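Local coordinates for protein putative NAD-dependent epimerase/dehydratase (PDB 3E8X) that is of unknown function but binds NADP and is probably an NAD(P)-dependent epimerase or dehydratase of the short-chain dehydrogenase/reductase superfamily, at residues D101-I104 with L105-W109; R145-L148 with V149-L153; T183-P186 with H187-E190. All blocks are in the same frame, centred on the assembly; numbering follows the deposited sequence.

Interaction 1 (D101-I104 with L105-W109). With NAP (NADP nicotinamide-adenine-dinucleotide phosphate), chain B.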
loop_
_atom_site.group_PDB
_atom_site.type_symbol
_atom_site.label_atom_id
_atom_site.label_comp_id
_atom_site.label_asym_id
_atom_site.label_seq_id
_atom_site.Cartn_x
_atom_site.Cartn_y
_atom_site.Cartn_z
ATOM N N ASP A 101 -0.748 -8.038 9.344
ATOM C CA ASP A 101 -0.770 -8.762 8.079
ATOM C C ASP A 101 -2.128 -8.640 7.377
ATOM O O ASP A 101 -2.192 -8.486 6.159
ATOM C CB ASP A 101 -0.336 -10.229 8.237
ATOM C CG ASP A 101 -1.224 -11.033 9.181
ATOM O OD1 ASP A 101 -1.577 -10.543 10.264
ATOM O OD2 ASP A 101 -1.558 -12.170 8.829
ATOM N N LYS A 102 -3.205 -8.689 8.164
ATOM C CA LYS A 102 -4.550 -8.637 7.595
ATOM C C LYS A 102 -4.990 -7.198 7.261
ATOM O O LYS A 102 -5.758 -7.000 6.375
ATOM C CB LYS A 102 -5.538 -9.397 8.495
ATOM C CG LYS A 102 -5.258 -10.948 8.531
ATOM C CD LYS A 102 -5.190 -11.586 7.098
ATOM C CE LYS A 102 -5.042 -13.127 7.178
ATOM N NZ LYS A 102 -4.402 -13.677 5.965
ATOM N N THR A 103 -4.449 -6.210 7.951
ATOM C CA THR A 103 -4.631 -4.811 7.588
ATOM C C THR A 103 -4.111 -4.582 6.189
ATOM O O THR A 103 -4.810 -4.001 5.387
ATOM C CB THR A 103 -3.882 -3.882 8.563
ATOM O OG1 THR A 103 -4.244 -4.232 9.889
ATOM C CG2 THR A 103 -4.168 -2.422 8.308
ATOM N N ILE A 104 -2.901 -5.055 5.885
ATOM C CA ILE A 104 -2.373 -5.044 4.502
ATOM C C ILE A 104 -3.259 -5.796 3.501
ATOM O O ILE A 104 -3.582 -5.298 2.412
ATOM C CB ILE A 104 -0.946 -5.684 4.395
ATOM C CG1 ILE A 104 0.064 -4.939 5.259
ATOM C CG2 ILE A 104 -0.420 -5.648 2.941
ATOM C CD1 ILE A 104 1.499 -5.611 5.337
ATOM N N LEU A 105 -3.602 -7.024 3.855
ATOM C CA LEU A 105 -4.273 -7.933 2.936
ATOM C C LEU A 105 -5.771 -7.603 2.731
ATOM O O LEU A 105 -6.269 -7.809 1.630
ATOM C CB LEU A 105 -4.044 -9.391 3.357
ATOM C CG LEU A 105 -2.595 -9.895 3.197
ATOM C CD1 LEU A 105 -2.433 -11.360 3.675
ATOM C CD2 LEU A 105 -2.118 -9.736 1.704
ATOM N N ILE A 106 -6.467 -7.074 3.761
ATOM C CA ILE A 106 -7.900 -6.738 3.668
ATOM C C ILE A 106 -8.097 -5.244 3.384
ATOM O O ILE A 106 -8.567 -4.858 2.321
ATOM C CB ILE A 106 -8.683 -7.190 4.934
ATOM C CG1 ILE A 106 -8.442 -8.682 5.187
ATOM C CG2 ILE A 106 -10.197 -6.864 4.837
ATOM C CD1 ILE A 106 -8.940 -9.610 4.120
ATOM N N ASP A 107 -7.710 -4.399 4.328
ATOM C CA ASP A 107 -8.020 -2.982 4.234
ATOM C C ASP A 107 -7.375 -2.339 3.006
ATOM O O ASP A 107 -7.943 -1.385 2.441
ATOM C CB ASP A 107 -7.600 -2.220 5.523
ATOM C CG ASP A 107 -8.168 -2.843 6.794
ATOM O OD1 ASP A 107 -8.816 -2.127 7.578
ATOM O OD2 ASP A 107 -7.986 -4.062 7.008
ATOM N N LEU A 108 -6.179 -2.802 2.623
ATOM C CA LEU A 108 -5.441 -2.172 1.531
ATOM C C LEU A 108 -5.589 -2.982 0.241
ATOM O O LEU A 108 -6.191 -2.522 -0.750
ATOM C CB LEU A 108 -3.979 -1.972 1.900
ATOM C CG LEU A 108 -3.025 -1.419 0.814
ATOM C CD1 LEU A 108 -3.609 -0.183 0.097
ATOM C CD2 LEU A 108 -1.605 -1.078 1.349
ATOM N N TRP A 109 -5.034 -4.202 0.259
ATOM C CA TRP A 109 -4.949 -5.035 -0.930
ATOM C C TRP A 109 -6.346 -5.451 -1.357
ATOM O O TRP A 109 -6.664 -5.376 -2.522
ATOM C CB TRP A 109 -4.030 -6.215 -0.652
ATOM C CG TRP A 109 -3.782 -7.168 -1.765
ATOM C CD1 TRP A 109 -4.028 -8.500 -1.749
ATOM C CD2 TRP A 109 -3.171 -6.889 -3.032
ATOM N NE1 TRP A 109 -3.609 -9.070 -2.929
ATOM C CE2 TRP A 109 -3.088 -8.101 -3.733
ATOM C CE3 TRP A 109 -2.669 -5.731 -3.633
ATOM C CZ2 TRP A 109 -2.508 -8.202 -5.019
ATOM C CZ3 TRP A 109 -2.092 -5.829 -4.907
ATOM C CH2 TRP A 109 -2.036 -7.068 -5.585
HETATM P PA NAP B . -16.128 -4.389 11.571
HETATM O O1A NAP B . -14.770 -4.977 11.969
HETATM O O2A NAP B . -17.323 -4.577 12.480
HETATM O O5B NAP B . -16.413 -4.902 10.062
HETATM C C5B NAP B . -15.426 -5.549 9.238
HETATM C C4B NAP B . -16.005 -6.670 8.376
HETATM O O4B NAP B . -14.978 -7.049 7.441
HETATM C C3B NAP B . -16.409 -7.959 9.134
HETATM O O3B NAP B . -17.789 -8.334 8.964
HETATM C C2B NAP B . -15.541 -9.049 8.529
HETATM O O2B NAP B . -16.156 -10.350 8.363
HETATM C C1B NAP B . -15.191 -8.429 7.166
HETATM N N9A NAP B . -14.030 -9.140 6.573
HETATM C C8A NAP B . -12.857 -9.398 7.171
HETATM N N7A NAP B . -12.085 -10.105 6.322
HETATM C C5A NAP B . -12.790 -10.280 5.186
HETATM C C6A NAP B . -12.530 -10.918 3.969
HETATM N N6A NAP B . -11.342 -11.522 3.760
HETATM N N1A NAP B . -13.471 -10.958 2.998
HETATM C C2A NAP B . -14.651 -10.368 3.200
HETATM N N3A NAP B . -14.940 -9.744 4.360
HETATM C C4A NAP B . -14.024 -9.683 5.363
HETATM O O3 NAP B . -15.903 -2.780 11.372
HETATM P PN NAP B . -16.991 -1.575 11.549
HETATM O O1N NAP B . -16.945 -1.168 12.997
HETATM O O2N NAP B . -18.219 -1.997 10.774
HETATM O O5D NAP B . -16.297 -0.302 10.859
HETATM C C5D NAP B . -16.275 -0.155 9.445
HETATM C C4D NAP B . -14.913 0.398 9.063
HETATM O O4D NAP B . -14.698 1.694 9.622
HETATM C C3D NAP B . -13.787 -0.478 9.592
HETATM O O3D NAP B . -13.555 -1.548 8.664
HETATM C C2D NAP B . -12.637 0.505 9.834
HETATM O O2D NAP B . -11.622 0.420 8.857
HETATM C C1D NAP B . -13.282 1.909 9.766
HETATM N N1N NAP B . -13.003 2.821 10.918
HETATM C C2N NAP B . -13.037 2.402 12.206
HETATM C C3N NAP B . -12.782 3.308 13.258
HETATM C C7N NAP B . -12.844 2.903 14.714
HETATM O O7N NAP B . -12.948 3.795 15.577
HETATM N N7N NAP B . -12.847 1.595 15.020
HETATM C C4N NAP B . -12.494 4.642 12.957
HETATM C C5N NAP B . -12.473 5.044 11.633
HETATM C C6N NAP B . -12.734 4.112 10.642
HETATM P P2B NAP B . -16.570 -11.363 9.582
HETATM O O1X NAP B . -17.963 -10.968 9.996
HETATM O O2X NAP B . -16.535 -12.744 8.933
HETATM O O3X NAP B . -15.539 -11.075 10.652
#

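Interaction 2 (R145-L148 with V149-L153). With NAP (NADP nicotinamide-adenine-dinucleotide phosphate), chain B.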
loop_
_atom_site.group_PDB
_atom_site.type_symbol
_atom_site.label_atom_id
_atom_site.label_comp_id
_atom_site.label_asym_id
_atom_site.label_seq_id
_atom_site.Cartn_x
_atom_site.Cartn_y
_atom_site.Cartn_z
ATOM N N ARG A 145 -0.633 3.827 13.171
ATOM C CA ARG A 145 -0.087 4.395 11.954
ATOM C C ARG A 145 -0.121 3.459 10.748
ATOM O O ARG A 145 -0.362 3.892 9.620
ATOM C CB ARG A 145 1.328 4.884 12.215
ATOM C CG ARG A 145 1.788 5.928 11.267
ATOM C CD ARG A 145 3.081 6.582 11.761
ATOM N NE ARG A 145 2.850 7.311 12.994
ATOM C CZ ARG A 145 3.789 7.921 13.701
ATOM N NH1 ARG A 145 5.038 7.936 13.282
ATOM N NH2 ARG A 145 3.468 8.535 14.834
ATOM N N HIS A 146 0.062 2.168 10.998
ATOM C CA HIS A 146 0.011 1.154 9.937
ATOM C C HIS A 146 -1.391 1.043 9.333
ATOM O O HIS A 146 -1.551 0.815 8.127
ATOM C CB HIS A 146 0.521 -0.208 10.448
ATOM C CG HIS A 146 -0.416 -0.886 11.412
ATOM N ND1 HIS A 146 -0.643 -0.410 12.685
ATOM C CD2 HIS A 146 -1.192 -1.993 11.283
ATOM C CE1 HIS A 146 -1.536 -1.178 13.289
ATOM N NE2 HIS A 146 -1.866 -2.159 12.471
ATOM N N TYR A 147 -2.408 1.185 10.188
ATOM C CA TYR A 147 -3.787 1.182 9.754
ATOM C C TYR A 147 -4.104 2.429 8.912
ATOM O O TYR A 147 -4.667 2.324 7.801
ATOM C CB TYR A 147 -4.733 1.059 10.971
ATOM C CG TYR A 147 -6.164 1.349 10.639
ATOM C CD1 TYR A 147 -6.974 0.383 10.008
ATOM C CD2 TYR A 147 -6.708 2.609 10.900
ATOM C CE1 TYR A 147 -8.299 0.668 9.682
ATOM C CE2 TYR A 147 -8.020 2.907 10.583
ATOM C CZ TYR A 147 -8.825 1.940 9.982
ATOM O OH TYR A 147 -10.147 2.256 9.686
ATOM N N LEU A 148 -3.715 3.588 9.416
ATOM C CA LEU A 148 -3.896 4.861 8.723
ATOM C C LEU A 148 -3.236 4.951 7.350
ATOM O O LEU A 148 -3.794 5.537 6.389
ATOM C CB LEU A 148 -3.424 6.032 9.626
ATOM C CG LEU A 148 -4.113 6.248 10.990
ATOM C CD1 LEU A 148 -3.483 7.410 11.789
ATOM C CD2 LEU A 148 -5.627 6.411 10.835
ATOM N N VAL A 149 -2.033 4.406 7.242
ATOM C CA VAL A 149 -1.346 4.252 5.929
ATOM C C VAL A 149 -2.129 3.294 5.029
ATOM O O VAL A 149 -2.343 3.585 3.854
ATOM C CB VAL A 149 0.106 3.752 6.123
ATOM C CG1 VAL A 149 0.718 3.207 4.803
ATOM C CG2 VAL A 149 0.972 4.848 6.775
ATOM N N ALA A 150 -2.575 2.150 5.557
ATOM C CA ALA A 150 -3.332 1.219 4.718
ATOM C C ALA A 150 -4.572 1.896 4.106
ATOM O O ALA A 150 -4.783 1.850 2.917
ATOM C CB ALA A 150 -3.667 -0.047 5.470
ATOM N N LYS A 151 -5.334 2.618 4.935
ATOM C CA LYS A 151 -6.555 3.334 4.521
ATOM C C LYS A 151 -6.272 4.444 3.515
ATOM O O LYS A 151 -6.926 4.534 2.492
ATOM C CB LYS A 151 -7.279 3.900 5.739
ATOM C CG LYS A 151 -7.676 2.828 6.757
ATOM C CD LYS A 151 -8.596 1.763 6.181
ATOM C CE LYS A 151 -10.029 2.261 5.975
ATOM N NZ LYS A 151 -10.905 1.324 5.162
ATOM N N ARG A 152 -5.244 5.225 3.811
ATOM C CA ARG A 152 -4.761 6.266 2.937
ATOM C C ARG A 152 -4.402 5.766 1.547
ATOM O O ARG A 152 -4.786 6.393 0.539
ATOM C CB ARG A 152 -3.564 6.975 3.568
ATOM C CG ARG A 152 -2.733 7.879 2.632
ATOM C CD ARG A 152 -3.484 9.048 1.998
ATOM N NE ARG A 152 -2.539 9.915 1.288
ATOM C CZ ARG A 152 -1.768 10.840 1.853
ATOM N NH1 ARG A 152 -1.874 11.129 3.136
ATOM N NH2 ARG A 152 -0.905 11.519 1.114
ATOM N N LEU A 153 -3.649 4.667 1.483
ATOM C CA LEU A 153 -3.151 4.181 0.200
ATOM C C LEU A 153 -4.279 3.561 -0.597
ATOM O O LEU A 153 -4.283 3.632 -1.827
ATOM C CB LEU A 153 -1.979 3.229 0.378
ATOM C CG LEU A 153 -0.701 3.880 0.893
ATOM C CD1 LEU A 153 0.348 2.781 1.195
ATOM C CD2 LEU A 153 -0.156 4.981 -0.106
HETATM P PA NAP B . -16.128 -4.389 11.571
HETATM O O1A NAP B . -14.770 -4.977 11.969
HETATM O O2A NAP B . -17.323 -4.577 12.480
HETATM O O5B NAP B . -16.413 -4.902 10.062
HETATM C C5B NAP B . -15.426 -5.549 9.238
HETATM C C4B NAP B . -16.005 -6.670 8.376
HETATM O O4B NAP B . -14.978 -7.049 7.441
HETATM C C3B NAP B . -16.409 -7.959 9.134
HETATM O O3B NAP B . -17.789 -8.334 8.964
HETATM C C2B NAP B . -15.541 -9.049 8.529
HETATM O O2B NAP B . -16.156 -10.350 8.363
HETATM C C1B NAP B . -15.191 -8.429 7.166
HETATM N N9A NAP B . -14.030 -9.140 6.573
HETATM C C8A NAP B . -12.857 -9.398 7.171
HETATM N N7A NAP B . -12.085 -10.105 6.322
HETATM C C5A NAP B . -12.790 -10.280 5.186
HETATM C C6A NAP B . -12.530 -10.918 3.969
HETATM N N6A NAP B . -11.342 -11.522 3.760
HETATM N N1A NAP B . -13.471 -10.958 2.998
HETATM C C2A NAP B . -14.651 -10.368 3.200
HETATM N N3A NAP B . -14.940 -9.744 4.360
HETATM C C4A NAP B . -14.024 -9.683 5.363
HETATM O O3 NAP B . -15.903 -2.780 11.372
HETATM P PN NAP B . -16.991 -1.575 11.549
HETATM O O1N NAP B . -16.945 -1.168 12.997
HETATM O O2N NAP B . -18.219 -1.997 10.774
HETATM O O5D NAP B . -16.297 -0.302 10.859
HETATM C C5D NAP B . -16.275 -0.155 9.445
HETATM C C4D NAP B . -14.913 0.398 9.063
HETATM O O4D NAP B . -14.698 1.694 9.622
HETATM C C3D NAP B . -13.787 -0.478 9.592
HETATM O O3D NAP B . -13.555 -1.548 8.664
HETATM C C2D NAP B . -12.637 0.505 9.834
HETATM O O2D NAP B . -11.622 0.420 8.857
HETATM C C1D NAP B . -13.282 1.909 9.766
HETATM N N1N NAP B . -13.003 2.821 10.918
HETATM C C2N NAP B . -13.037 2.402 12.206
HETATM C C3N NAP B . -12.782 3.308 13.258
HETATM C C7N NAP B . -12.844 2.903 14.714
HETATM O O7N NAP B . -12.948 3.795 15.577
HETATM N N7N NAP B . -12.847 1.595 15.020
HETATM C C4N NAP B . -12.494 4.642 12.957
HETATM C C5N NAP B . -12.473 5.044 11.633
HETATM C C6N NAP B . -12.734 4.112 10.642
HETATM P P2B NAP B . -16.570 -11.363 9.582
HETATM O O1X NAP B . -17.963 -10.968 9.996
HETATM O O2X NAP B . -16.535 -12.744 8.933
HETATM O O3X NAP B . -15.539 -11.075 10.652
#

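Interaction 3 (T183-P186 with H187-E190)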
loop_
_atom_site.group_PDB
_atom_site.type_symbol
_atom_site.label_atom_id
_atom_site.label_comp_id
_atom_site.label_asym_id
_atom_site.label_seq_id
_atom_site.Cartn_x
_atom_site.Cartn_y
_atom_site.Cartn_z
ATOM N N THR A 183 -21.445 16.670 11.352
ATOM C CA THR A 183 -20.676 17.794 10.809
ATOM C C THR A 183 -19.718 17.190 9.790
ATOM O O THR A 183 -19.172 16.113 10.022
ATOM C CB THR A 183 -19.764 18.518 11.860
ATOM O OG1 THR A 183 -20.460 18.648 13.074
ATOM C CG2 THR A 183 -19.393 19.936 11.383
ATOM N N VAL A 184 -19.460 17.907 8.700
ATOM C CA VAL A 184 -18.487 17.458 7.698
ATOM C C VAL A 184 -17.414 18.540 7.444
ATOM O O VAL A 184 -17.615 19.710 7.757
ATOM C CB VAL A 184 -19.182 17.066 6.371
ATOM C CG1 VAL A 184 -20.087 15.809 6.548
ATOM C CG2 VAL A 184 -19.972 18.299 5.798
ATOM N N SER A 185 -16.273 18.114 6.883
ATOM C CA SER A 185 -15.177 18.970 6.470
ATOM C C SER A 185 -14.343 18.207 5.449
ATOM O O SER A 185 -14.302 16.966 5.481
ATOM C CB SER A 185 -14.295 19.316 7.658
ATOM O OG SER A 185 -13.201 20.116 7.258
ATOM N N PRO A 186 -13.726 18.918 4.491
ATOM C CA PRO A 186 -12.707 18.236 3.690
ATOM C C PRO A 186 -11.606 17.662 4.563
ATOM O O PRO A 186 -11.014 16.654 4.227
ATOM C CB PRO A 186 -12.132 19.335 2.795
ATOM C CG PRO A 186 -12.876 20.562 3.097
ATOM C CD PRO A 186 -13.968 20.296 4.053
ATOM N N HIS A 187 -11.313 18.376 5.648
ATOM C CA HIS A 187 -10.340 17.979 6.592
ATOM C C HIS A 187 -10.408 18.841 7.862
ATOM O O HIS A 187 -10.102 20.031 7.824
ATOM C CB HIS A 187 -8.950 18.070 5.954
ATOM C CG HIS A 187 -7.839 17.721 6.892
ATOM N ND1 HIS A 187 -7.827 16.549 7.609
ATOM C CD2 HIS A 187 -6.716 18.392 7.239
ATOM C CE1 HIS A 187 -6.730 16.503 8.349
ATOM N NE2 HIS A 187 -6.036 17.604 8.138
ATOM N N PHE A 188 -10.772 18.245 8.988
ATOM C CA PHE A 188 -10.826 18.971 10.233
ATOM C C PHE A 188 -9.408 19.217 10.742
ATOM O O PHE A 188 -8.529 18.341 10.622
ATOM C CB PHE A 188 -11.563 18.158 11.278
ATOM C CG PHE A 188 -13.027 17.991 11.020
ATOM C CD1 PHE A 188 -13.903 19.037 11.254
ATOM C CD2 PHE A 188 -13.544 16.748 10.638
ATOM C CE1 PHE A 188 -15.264 18.878 11.051
ATOM C CE2 PHE A 188 -14.902 16.591 10.427
ATOM C CZ PHE A 188 -15.754 17.643 10.632
ATOM N N SER A 189 -9.185 20.405 11.295
ATOM C CA SER A 189 -7.898 20.770 11.882
ATOM C C SER A 189 -7.717 20.136 13.235
ATOM O O SER A 189 -6.600 20.025 13.696
ATOM C CB SER A 189 -7.775 22.284 12.018
ATOM O OG SER A 189 -8.931 22.771 12.654
ATOM N N GLU A 190 -8.810 19.735 13.871
ATOM C CA GLU A 190 -8.754 18.805 14.999
ATOM C C GLU A 190 -10.004 17.921 15.074
ATOM O O GLU A 190 -11.056 18.272 14.543
ATOM C CB GLU A 190 -8.565 19.562 16.298
ATOM C CG GLU A 190 -9.768 20.397 16.695
ATOM C CD GLU A 190 -9.498 21.213 17.939
ATOM O OE1 GLU A 190 -8.447 20.992 18.612
ATOM O OE2 GLU A 190 -10.354 22.075 18.248
#

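Interaction 1 (D101-I104 with L105-W109)
Lys102 and Leu105 meet near the start of helix 100-121, where NZ of the lysine passes Leu105 CD1 at 3.8 Å on its way to a salt bridge with Glu75. This is the looser side of the contact: Asp101 and Lys102 are both partly exposed, and the lysine chain, bent at chi2 (-53°), slants across the leucine. From Thr103 onward every residue is buried. Ile106 sets CB 3.3 Å from Lys102 O and carries CD1 to the NADP adenine, 3.8 Å from C6A. Asp107 rests CB on Thr103 O, and its OD2 accepts the backbone N-H of Ser94. The backbone widens along the same stretch: Ile106 N bonds Lys102 O four residues back at 2.7 Å, whereas Trp109 N bonds Ile104 O five residues back at 2.8 Å and nearly straight (164°), a pi-type turn. Trp109 gives its indole NE1 to Asp138 of the second subunit, while Ile104 and Leu108 pack on their own counterparts there. The chemistry implies a division of labour: Ile106 meets the adenine through a hydrocarbon end, Asp107 spends a carboxylate oxygen on a neighbouring loop, and the second subunit meets the apolar Ile104 and Leu108 together with one indole N-H.

Interaction 2 (R145-L148 with V149-L153)
Tyr147 and Lys151, one helical turn apart, lie against each other with the lysine chain crossing the face of the phenol ring. Lys151 CG sits over that face, 3.7 Å from the ring centroid and 20° off its normal, a CH-pi contact displaced toward the rim on the side of CZ. CD follows at 3.7 Å from Tyr147 CE1, and CE passes the hydroxyl. The route is set by the torsions: Tyr147 holds CG anti to its own N (chi1 167°), while the bends of the lysine at chi2 and chi3 fold its methylenes back over the ring. Lys151 NZ ends in a hydrogen bond to Val129 O, with O2D of the NADP 3.9 Å away.

The ring meets the cofactor at its edge. Tyr147 OH and NADP O2D, the 2'-hydroxyl on the nicotinamide side, share a very short hydrogen bond of 2.5 Å with O2D in the ring plane. Either oxygen could be the donor. The lysine over one face and the bond at the edge probably limit rotation of the phenol.

Beneath these side chains the helix is regular: Lys151 N bonds Tyr147 O at 3.0 Å, and Val149 N bonds Arg145 O. Away from the cofactor, Arg152 turns to Thr134 O and Asp156, and Val149 packs on Trp109 of the second subunit.

The spacing is that of the Tyr-x-x-x-Lys motif of short-chain dehydrogenases/reductases, and Ser131, which touches Tyr147, occupies a place consistent with the serine of their catalytic triad. In that family the tyrosine and lysine serve catalysis, and the geometry here is consistent with such a role on a Rossmann-type fold.

Interaction 3 (T183-P186 with H187-E190)
Ser185 lays its CB squarely over the ring of Phe188, 3.5 Å from the centroid and only 10° off the ring normal, a CH-pi contact centred on the face. The ring is brought there by the first torsion of Phe188 (chi1 -69°), which sets CG beside the backbone N and folds the aromatic group back along the strand just left. Its far end reaches the backbone: CZ lies 3.7 Å from Val184 C, and Thr183 O stands at the ring edge, in plane, 3.8 Å from CZ. Ser185 works with both of its side-chain atoms. While CB covers the ring, OG accepts the N-H of His187, two residues on, at 3.0 Å with a bent angle of 139°. That bond defines an ST turn, with Pro186 at its middle, where strand 181-185 gives way to the loop leading to strand 195-196. The strand itself runs antiparallel to strand 216-223, through backbone bonds between Thr183 and Leu221 and between Ser185 and Glu219. With an alanine in place of Phe188 the ring is gone, which would probably leave Ser185 CB and Leu221 without their aromatic partner and open a gap between loop and strand. On strand 216-223, OE2 of Glu219 pairs with His187 ND1 and OE1 with Phe188 N.

In the fold
Along the chain the three contacts follow in series, all within the NAD(P)H-binding part of the protein. Interactions 1 and 2 lie on helices 100-121 and 145-160, which belong to successive beta-alpha-beta units sharing strand 125-129. Their centres are 10 Å apart, and the helices touch, Thr103 CG2 meeting Ala150 CB at 3.7 Å. Both reach NADP, interaction 1 mainly at the adenine and interaction 2 at the nicotinamide ribose, and both face the second subunit, so cofactor site and dimer interface share these helices. Interaction 3 stands apart at the surface, its centre about 18 Å from that of interaction 2, on a strand paired antiparallel in an otherwise parallel sheet.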